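Local coordinates for adenosine monophosphate-protein transferase FICD homolog (Caenorhabditis elegans, PDB 5JJ6) that belongs to the Fic/DOC family and has an almost entirely helical fold, at residues M181-L193 with R286-R298. Sequence-based numbering, arbitrary orientation.
With SO4 (sulfate ion), chain D.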
ATOM      1  N   MET B 181       7.649   5.952   4.304  1.00 37.12           N
ATOM      2  CA  MET B 181       8.450   6.384   5.442  1.00 36.44           C
ATOM      3  C   MET B 181       8.197   7.844   5.766  1.00 40.40           C
ATOM      4  O   MET B 181       8.007   8.202   6.927  1.00 42.50           O
ATOM      5  CB  MET B 181       9.942   6.187   5.195  1.00 33.09           C
ATOM      6  CG  MET B 181      10.596   5.095   6.045  1.00 46.11           C
ATOM      7  SD  MET B 181      10.380   5.167   7.855  1.00 41.39           S
ATOM      8  CE  MET B 181      10.665   6.900   8.161  1.00 42.67           C
ATOM      9  N   ASP B 182       8.178   8.681   4.732  1.00 41.04           N
ATOM     10  CA  ASP B 182       7.904  10.101   4.914  1.00 37.73           C
ATOM     11  C   ASP B 182       6.563  10.283   5.637  1.00 40.36           C
ATOM     12  O   ASP B 182       6.445  11.097   6.555  1.00 44.16           O
ATOM     13  CB  ASP B 182       7.914  10.807   3.555  1.00 45.03           C
ATOM     14  CG  ASP B 182       7.617  12.296   3.650  1.00 53.34           C
ATOM     15  OD1 ASP B 182       8.465  13.033   4.202  1.00 56.43           O
ATOM     16  OD2 ASP B 182       6.546  12.726   3.165  1.00 52.49           O
ATOM     17  N   ALA B 183       5.561   9.516   5.220  1.00 38.97           N
ATOM     18  CA  ALA B 183       4.251   9.546   5.865  1.00 39.13           C
ATOM     19  C   ALA B 183       4.356   9.223   7.358  1.00 47.82           C
ATOM     20  O   ALA B 183       3.836   9.960   8.213  1.00 52.27           O
ATOM     21  CB  ALA B 183       3.304   8.578   5.186  1.00 33.79           C
ATOM     22  N   ALA B 184       5.018   8.108   7.661  1.00 42.35           N
ATOM     23  CA  ALA B 184       5.196   7.678   9.038  1.00 40.88           C
ATOM     24  C   ALA B 184       5.883   8.752   9.878  1.00 41.76           C
ATOM     25  O   ALA B 184       5.472   9.031  10.996  1.00 46.25           O
ATOM     26  CB  ALA B 184       5.991   6.379   9.084  1.00 37.81           C
ATOM     27  N   LEU B 185       6.929   9.351   9.332  1.00 40.07           N
ATOM     28  CA  LEU B 185       7.681  10.374  10.037  1.00 42.77           C
ATOM     29  C   LEU B 185       6.816  11.601  10.330  1.00 47.72           C
ATOM     30  O   LEU B 185       6.859  12.159  11.437  1.00 49.48           O
ATOM     31  CB  LEU B 185       8.926  10.765   9.229  1.00 44.75           C
ATOM     32  CG  LEU B 185       9.953  11.651   9.939  1.00 43.46           C
ATOM     33  CD1 LEU B 185      10.369  11.038  11.264  1.00 47.15           C
ATOM     34  CD2 LEU B 185      11.156  11.837   9.066  1.00 42.93           C
ATOM     35  N   ARG B 186       6.043  12.032   9.335  1.00 53.06           N
ATOM     36  CA  ARG B 186       5.174  13.198   9.504  1.00 54.60           C
ATOM     37  C   ARG B 186       4.146  12.913  10.594  1.00 51.33           C
ATOM     38  O   ARG B 186       3.846  13.773  11.420  1.00 53.33           O
ATOM     39  CB  ARG B 186       4.491  13.586   8.181  1.00 57.68           C
ATOM     40  CG  ARG B 186       5.305  14.624   7.368  1.00 67.06           C
ATOM     41  CD  ARG B 186       4.637  15.098   6.062  1.00 64.18           C
ATOM     42  NE  ARG B 186       4.220  13.999   5.193  1.00 62.18           N
ATOM     43  CZ  ARG B 186       2.977  13.520   5.149  1.00 69.84           C
ATOM     44  NH1 ARG B 186       2.039  14.053   5.928  1.00 74.87           N
ATOM     45  NH2 ARG B 186       2.669  12.512   4.336  1.00 57.91           N
ATOM     46  N   PHE B 187       3.620  11.694  10.587  1.00 49.26           N
ATOM     47  CA  PHE B 187       2.670  11.253  11.602  1.00 47.05           C
ATOM     48  C   PHE B 187       3.290  11.316  12.986  1.00 52.75           C
ATOM     49  O   PHE B 187       2.668  11.768  13.958  1.00 56.00           O
ATOM     50  CB  PHE B 187       2.215   9.839  11.306  1.00 41.96           C
ATOM     51  CG  PHE B 187       1.391   9.248  12.377  1.00 51.33           C
ATOM     52  CD1 PHE B 187       0.123   9.732  12.635  1.00 55.57           C
ATOM     53  CD2 PHE B 187       1.888   8.217  13.160  1.00 58.53           C
ATOM     54  CE1 PHE B 187      -0.658   9.179  13.648  1.00 56.98           C
ATOM     55  CE2 PHE B 187       1.118   7.660  14.173  1.00 57.82           C
ATOM     56  CZ  PHE B 187      -0.160   8.144  14.415  1.00 56.04           C
ATOM     57  N   LEU B 188       4.520  10.830  13.065  1.00 49.42           N
ATOM     58  CA  LEU B 188       5.276  10.861  14.294  1.00 50.89           C
ATOM     59  C   LEU B 188       5.357  12.286  14.817  1.00 54.89           C
ATOM     60  O   LEU B 188       5.061  12.541  15.982  1.00 61.00           O
ATOM     61  CB  LEU B 188       6.674  10.286  14.063  1.00 47.35           C
ATOM     62  CG  LEU B 188       7.610  10.057  15.242  1.00 44.56           C
ATOM     63  CD1 LEU B 188       8.472   8.858  14.939  1.00 45.54           C
ATOM     64  CD2 LEU B 188       8.480  11.266  15.483  1.00 50.20           C
ATOM     65  N   ASN B 189       5.692  13.230  13.946  1.00 53.47           N
ATOM     66  CA  ASN B 189       5.865  14.608  14.404  1.00 56.19           C
ATOM     67  C   ASN B 189       4.563  15.343  14.729  1.00 60.13           C
ATOM     68  O   ASN B 189       4.524  16.179  15.629  1.00 61.81           O
ATOM     69  CB  ASN B 189       6.656  15.413  13.372  1.00 56.31           C
ATOM     70  CG  ASN B 189       8.143  15.145  13.448  1.00 58.21           C
ATOM     71  OD1 ASN B 189       8.692  15.022  14.534  1.00 70.42           O
ATOM     72  ND2 ASN B 189       8.801  15.055  12.304  1.00 57.14           N
ATOM     73  N   CYS B 190       3.499  15.051  13.998  1.00 58.12           N
ATOM     74  CA  CYS B 190       2.280  15.820  14.168  1.00 56.91           C
ATOM     75  C   CYS B 190       1.183  15.116  14.958  1.00 59.18           C
ATOM     76  O   CYS B 190       0.071  15.626  15.059  1.00 74.53           O
ATOM     77  CB  CYS B 190       1.765  16.256  12.794  1.00 62.32           C
ATOM     78  SG  CYS B 190       2.920  17.414  11.982  1.00 71.55           S
ATOM     79  N   SER B 191       1.473  13.963  15.537  1.00 58.64           N
ATOM     80  CA  SER B 191       0.468  13.318  16.386  1.00 65.86           C
ATOM     81  C   SER B 191       1.077  12.810  17.680  1.00 67.06           C
ATOM     82  O   SER B 191       0.497  12.966  18.753  1.00 71.47           O
ATOM     83  CB  SER B 191      -0.240  12.178  15.654  1.00 61.53           C
ATOM     84  OG  SER B 191      -1.048  12.695  14.609  1.00 69.31           O
ATOM     85  N   LEU B 192       2.250  12.203  17.566  1.00 64.03           N
ATOM     86  CA  LEU B 192       2.842  11.480  18.669  1.00 60.59           C
ATOM     87  C   LEU B 192       3.717  12.386  19.538  1.00 63.34           C
ATOM     88  O   LEU B 192       4.213  11.949  20.569  1.00 66.98           O
ATOM     89  CB  LEU B 192       3.644  10.301  18.133  1.00 54.20           C
ATOM     90  CG  LEU B 192       2.808   9.290  17.336  1.00 56.65           C
ATOM     91  CD1 LEU B 192       3.652   8.091  16.936  1.00 57.08           C
ATOM     92  CD2 LEU B 192       1.553   8.844  18.064  1.00 54.31           C
ATOM     93  N   LEU B 193       3.912  13.638  19.126  1.00 64.42           N
ATOM     94  CA  LEU B 193       4.737  14.572  19.903  1.00 68.07           C
ATOM     95  C   LEU B 193       3.925  15.683  20.590  1.00 75.10           C
ATOM     96  O   LEU B 193       4.467  16.472  21.368  1.00 66.97           O
ATOM     97  CB  LEU B 193       5.807  15.208  19.020  1.00 61.67           C
ATOM     98  CG  LEU B 193       6.873  14.263  18.482  1.00 59.04           C
ATOM     99  CD1 LEU B 193       8.129  15.039  18.121  1.00 56.10           C
ATOM    100  CD2 LEU B 193       7.166  13.191  19.503  1.00 56.59           C
ATOM    101  N   ARG B 286      12.837  -0.671  10.244  1.00 42.40           N
ATOM    102  CA  ARG B 286      12.433   0.716  10.001  1.00 39.53           C
ATOM    103  C   ARG B 286      11.531   1.253  11.112  1.00 41.24           C
ATOM    104  O   ARG B 286      11.722   2.376  11.594  1.00 44.41           O
ATOM    105  CB  ARG B 286      11.709   0.853   8.655  1.00 42.26           C
ATOM    106  CG  ARG B 286      12.597   0.990   7.429  1.00 41.47           C
ATOM    107  CD  ARG B 286      11.762   0.869   6.178  1.00 39.77           C
ATOM    108  NE  ARG B 286      11.605  -0.539   5.837  1.00 41.88           N
ATOM    109  CZ  ARG B 286      10.759  -1.021   4.935  1.00 41.46           C
ATOM    110  NH1 ARG B 286       9.956  -0.212   4.249  1.00 42.90           N
ATOM    111  NH2 ARG B 286      10.718  -2.326   4.736  1.00 40.97           N
ATOM    112  N   THR B 287      10.551   0.451  11.513  1.00 35.95           N
ATOM    113  CA  THR B 287       9.636   0.856  12.565  1.00 38.91           C
ATOM    114  C   THR B 287      10.354   0.986  13.903  1.00 41.50           C
ATOM    115  O   THR B 287      10.027   1.852  14.702  1.00 42.96           O
ATOM    116  CB  THR B 287       8.475  -0.129  12.691  1.00 43.75           C
ATOM    117  OG1 THR B 287       7.937  -0.386  11.386  1.00 41.80           O
ATOM    118  CG2 THR B 287       7.384   0.440  13.608  1.00 39.94           C
ATOM    119  N   ALA B 288      11.320   0.105  14.141  1.00 43.41           N
ATOM    120  CA  ALA B 288      12.159   0.131  15.342  1.00 42.03           C
ATOM    121  C   ALA B 288      13.029   1.387  15.413  1.00 40.16           C
ATOM    122  O   ALA B 288      13.235   1.951  16.493  1.00 38.86           O
ATOM    123  CB  ALA B 288      13.026  -1.107  15.399  1.00 38.43           C
ATOM    124  N   ARG B 289      13.611   1.773  14.282  1.00 36.32           N
ATOM    125  CA  ARG B 289      14.401   2.992  14.261  1.00 37.22           C
ATOM    126  C   ARG B 289      13.472   4.168  14.472  1.00 37.74           C
ATOM    127  O   ARG B 289      13.845   5.185  15.064  1.00 41.41           O
ATOM    128  CB  ARG B 289      15.206   3.134  12.961  1.00 31.79           C
ATOM    129  CG  ARG B 289      16.286   2.089  12.834  1.00 30.32           C
ATOM    130  CD  ARG B 289      17.220   2.314  11.667  1.00 35.73           C
ATOM    131  NE  ARG B 289      16.615   2.057  10.366  1.00 41.03           N
ATOM    132  CZ  ARG B 289      16.358   0.841   9.898  1.00 38.85           C
ATOM    133  NH1 ARG B 289      16.635  -0.224  10.640  1.00 36.43           N
ATOM    134  NH2 ARG B 289      15.812   0.694   8.698  1.00 34.10           N
ATOM    135  N   LEU B 290      12.254   4.023  13.972  1.00 38.58           N
ATOM    136  CA  LEU B 290      11.264   5.072  14.116  1.00 41.43           C
ATOM    137  C   LEU B 290      10.928   5.255  15.586  1.00 41.83           C
ATOM    138  O   LEU B 290      10.924   6.367  16.097  1.00 43.11           O
ATOM    139  CB  LEU B 290      10.019   4.741  13.305  1.00 44.80           C
ATOM    140  CG  LEU B 290       9.253   5.926  12.727  1.00 43.45           C
ATOM    141  CD1 LEU B 290      10.151   6.802  11.871  1.00 38.77           C
ATOM    142  CD2 LEU B 290       8.080   5.395  11.936  1.00 45.38           C
ATOM    143  N   LEU B 291      10.679   4.137  16.258  1.00 43.27           N
ATOM    144  CA  LEU B 291      10.335   4.100  17.675  1.00 42.21           C
ATOM    145  C   LEU B 291      11.450   4.704  18.515  1.00 42.08           C
ATOM    146  O   LEU B 291      11.199   5.520  19.420  1.00 40.91           O
ATOM    147  CB  LEU B 291      10.079   2.660  18.110  1.00 36.62           C
ATOM    148  CG  LEU B 291       9.692   2.499  19.572  1.00 39.21           C
ATOM    149  CD1 LEU B 291       8.584   3.475  19.924  1.00 42.03           C
ATOM    150  CD2 LEU B 291       9.264   1.066  19.849  1.00 38.84           C
ATOM    151  N   LEU B 292      12.676   4.292  18.196  1.00 39.02           N
ATOM    152  CA  LEU B 292      13.868   4.878  18.784  1.00 40.58           C
ATOM    153  C   LEU B 292      13.758   6.387  18.707  1.00 44.87           C
ATOM    154  O   LEU B 292      13.829   7.095  19.732  1.00 42.31           O
ATOM    155  CB  LEU B 292      15.117   4.401  18.043  1.00 40.68           C
ATOM    156  CG  LEU B 292      16.530   4.722  18.541  1.00 37.93           C
ATOM    157  CD1 LEU B 292      17.492   3.823  17.818  1.00 36.93           C
ATOM    158  CD2 LEU B 292      16.927   6.162  18.299  1.00 35.74           C
ATOM    159  N   ASN B 293      13.550   6.866  17.485  1.00 42.04           N
ATOM    160  CA  ASN B 293      13.481   8.299  17.246  1.00 44.74           C
ATOM    161  C   ASN B 293      12.369   9.037  18.000  1.00 46.36           C
ATOM    162  O   ASN B 293      12.589  10.123  18.533  1.00 43.85           O
ATOM    163  CB  ASN B 293      13.315   8.569  15.773  1.00 43.65           C
ATOM    164  CG  ASN B 293      13.450  10.009  15.469  1.00 49.61           C
ATOM    165  OD1 ASN B 293      14.468  10.627  15.802  1.00 51.81           O
ATOM    166  ND2 ASN B 293      12.402  10.591  14.890  1.00 55.08           N
ATOM    167  N   LEU B 294      11.182   8.445  18.024  1.00 43.32           N
ATOM    168  CA  LEU B 294      10.066   8.974  18.777  1.00 42.19           C
ATOM    169  C   LEU B 294      10.487   9.178  20.224  1.00 45.50           C
ATOM    170  O   LEU B 294      10.383  10.281  20.754  1.00 49.95           O
ATOM    171  CB  LEU B 294       8.871   8.029  18.680  1.00 41.87           C
ATOM    172  CG  LEU B 294       7.718   8.220  19.659  1.00 39.54           C
ATOM    173  CD1 LEU B 294       7.054   9.542  19.411  1.00 49.82           C
ATOM    174  CD2 LEU B 294       6.730   7.086  19.499  1.00 37.27           C
ATOM    175  N   ILE B 295      10.973   8.115  20.856  1.00 45.86           N
ATOM    176  CA  ILE B 295      11.465   8.201  22.235  1.00 45.93           C
ATOM    177  C   ILE B 295      12.510   9.313  22.424  1.00 46.63           C
ATOM    178  O   ILE B 295      12.454  10.069  23.389  1.00 49.87           O
ATOM    179  CB  ILE B 295      12.078   6.880  22.674  1.00 42.16           C
ATOM    180  CG1 ILE B 295      11.023   5.790  22.656  1.00 42.83           C
ATOM    181  CG2 ILE B 295      12.687   7.000  24.055  1.00 39.59           C
ATOM    182  CD1 ILE B 295      11.561   4.507  23.139  1.00 42.77           C
ATOM    183  N   MET B 296      13.452   9.422  21.497  1.00 45.20           N
ATOM    184  CA  MET B 296      14.489  10.437  21.613  1.00 46.83           C
ATOM    185  C   MET B 296      13.951  11.861  21.468  1.00 52.50           C
ATOM    186  O   MET B 296      14.463  12.783  22.092  1.00 53.84           O
ATOM    187  CB  MET B 296      15.553  10.213  20.547  1.00 45.71           C
ATOM    188  CG  MET B 296      16.374   9.001  20.784  1.00 43.18           C
ATOM    189  SD  MET B 296      17.506   9.424  22.089  1.00 56.71           S
ATOM    190  CE  MET B 296      18.630  10.528  21.232  1.00 50.53           C
ATOM    191  N   MET B 297      12.907  12.034  20.660  1.00 53.78           N
ATOM    192  CA  MET B 297      12.340  13.359  20.399  1.00 52.35           C
ATOM    193  C   MET B 297      11.456  13.823  21.556  1.00 56.12           C
ATOM    194  O   MET B 297      11.448  15.010  21.901  1.00 56.86           O
ATOM    195  CB  MET B 297      11.542  13.359  19.094  1.00 46.98           C
ATOM    196  CG  MET B 297      12.401  13.226  17.825  1.00 53.16           C
ATOM    197  SD  MET B 297      11.536  13.644  16.277  1.00 55.25           S
ATOM    198  CE  MET B 297      11.527  15.435  16.342  1.00 47.56           C
ATOM    199  N   ARG B 298      10.732  12.892  22.174  1.00 49.98           N
ATOM    200  CA  ARG B 298       9.901  13.248  23.311  1.00 50.23           C
ATOM    201  C   ARG B 298      10.756  13.634  24.514  1.00 57.27           C
ATOM    202  O   ARG B 298      10.239  14.108  25.523  1.00 60.49           O
ATOM    203  CB  ARG B 298       8.944  12.115  23.665  1.00 48.77           C
ATOM    204  CG  ARG B 298       8.128  11.695  22.477  1.00 53.66           C
ATOM    205  CD  ARG B 298       6.825  11.033  22.853  1.00 56.89           C
ATOM    206  NE  ARG B 298       6.950  10.178  24.017  1.00 63.65           N
ATOM    207  CZ  ARG B 298       5.998  10.058  24.932  1.00 76.45           C
ATOM    208  NH1 ARG B 298       4.875  10.757  24.793  1.00 66.60           N
ATOM    209  NH2 ARG B 298       6.172   9.253  25.983  1.00 82.12           N
TER
HETATM  210  S   SO4 D 601      13.008  -3.925   7.521  1.00 57.66           S
HETATM  211  O1  SO4 D 601      14.412  -3.556   7.290  1.00 40.73           O
HETATM  212  O2  SO4 D 601      12.876  -5.067   8.457  1.00 49.47           O
HETATM  213  O3  SO4 D 601      12.316  -4.314   6.277  1.00 45.29           O
HETATM  214  O4  SO4 D 601      12.418  -2.708   8.095  1.00 44.57           O
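Leu-290 sits as a knob in a hole formed by Met-181, Ala-184, Leu-185 and Leu-188. Its CD2 lies 3.7 Å from Ala-184 CB. Its CD1 meets the methyl of Met-181, whose chain bends at chi2 and chi3 to bring CE round. Leu-188 is the reciprocal knob, set among Leu-290, Asn-293, Leu-294 and Met-297. With CG anti to the backbone N (chi1 -173°) and beside the carbonyl carbon, its two methyls spread over helix 286-297. CD1 lies 3.8 Å from Leu-290 CG and also meets Leu-294 CB. CD2 lies 4.0 Å from Met-297 SD and touches Asn-293 ND2; Asn-293 OD1 accepts a hydrogen bond from Val-304 N. Farther along, Leu-294 CD1 touches both Leu-192 CB and Leu-193 CD2. Asn-189 crosses Met-297 at about a right angle, with OD1 close to the methyl CE, and its ND2 is hydrogen-bonded to Tyr-137. Helices 181-191 and 286-297 run roughly parallel; their axes approach to 10.9 Å and cross at -24°.

At the start of 286-298, Arg-286 binds a sulfate ion, probably picked up during crystallisation. Its backbone N and NE both donate to O4, and NH2 donates to O3 at 3.0 Å. Gly-285 N adds another bond.

The pair belongs to a helical bundle without strands. Helix 127-148 touches both members through Tyr-140, helix 202-213 packs on Ala-184 and Thr-287, and helix 263-277 on Ala-288, Leu-292 and Ile-295.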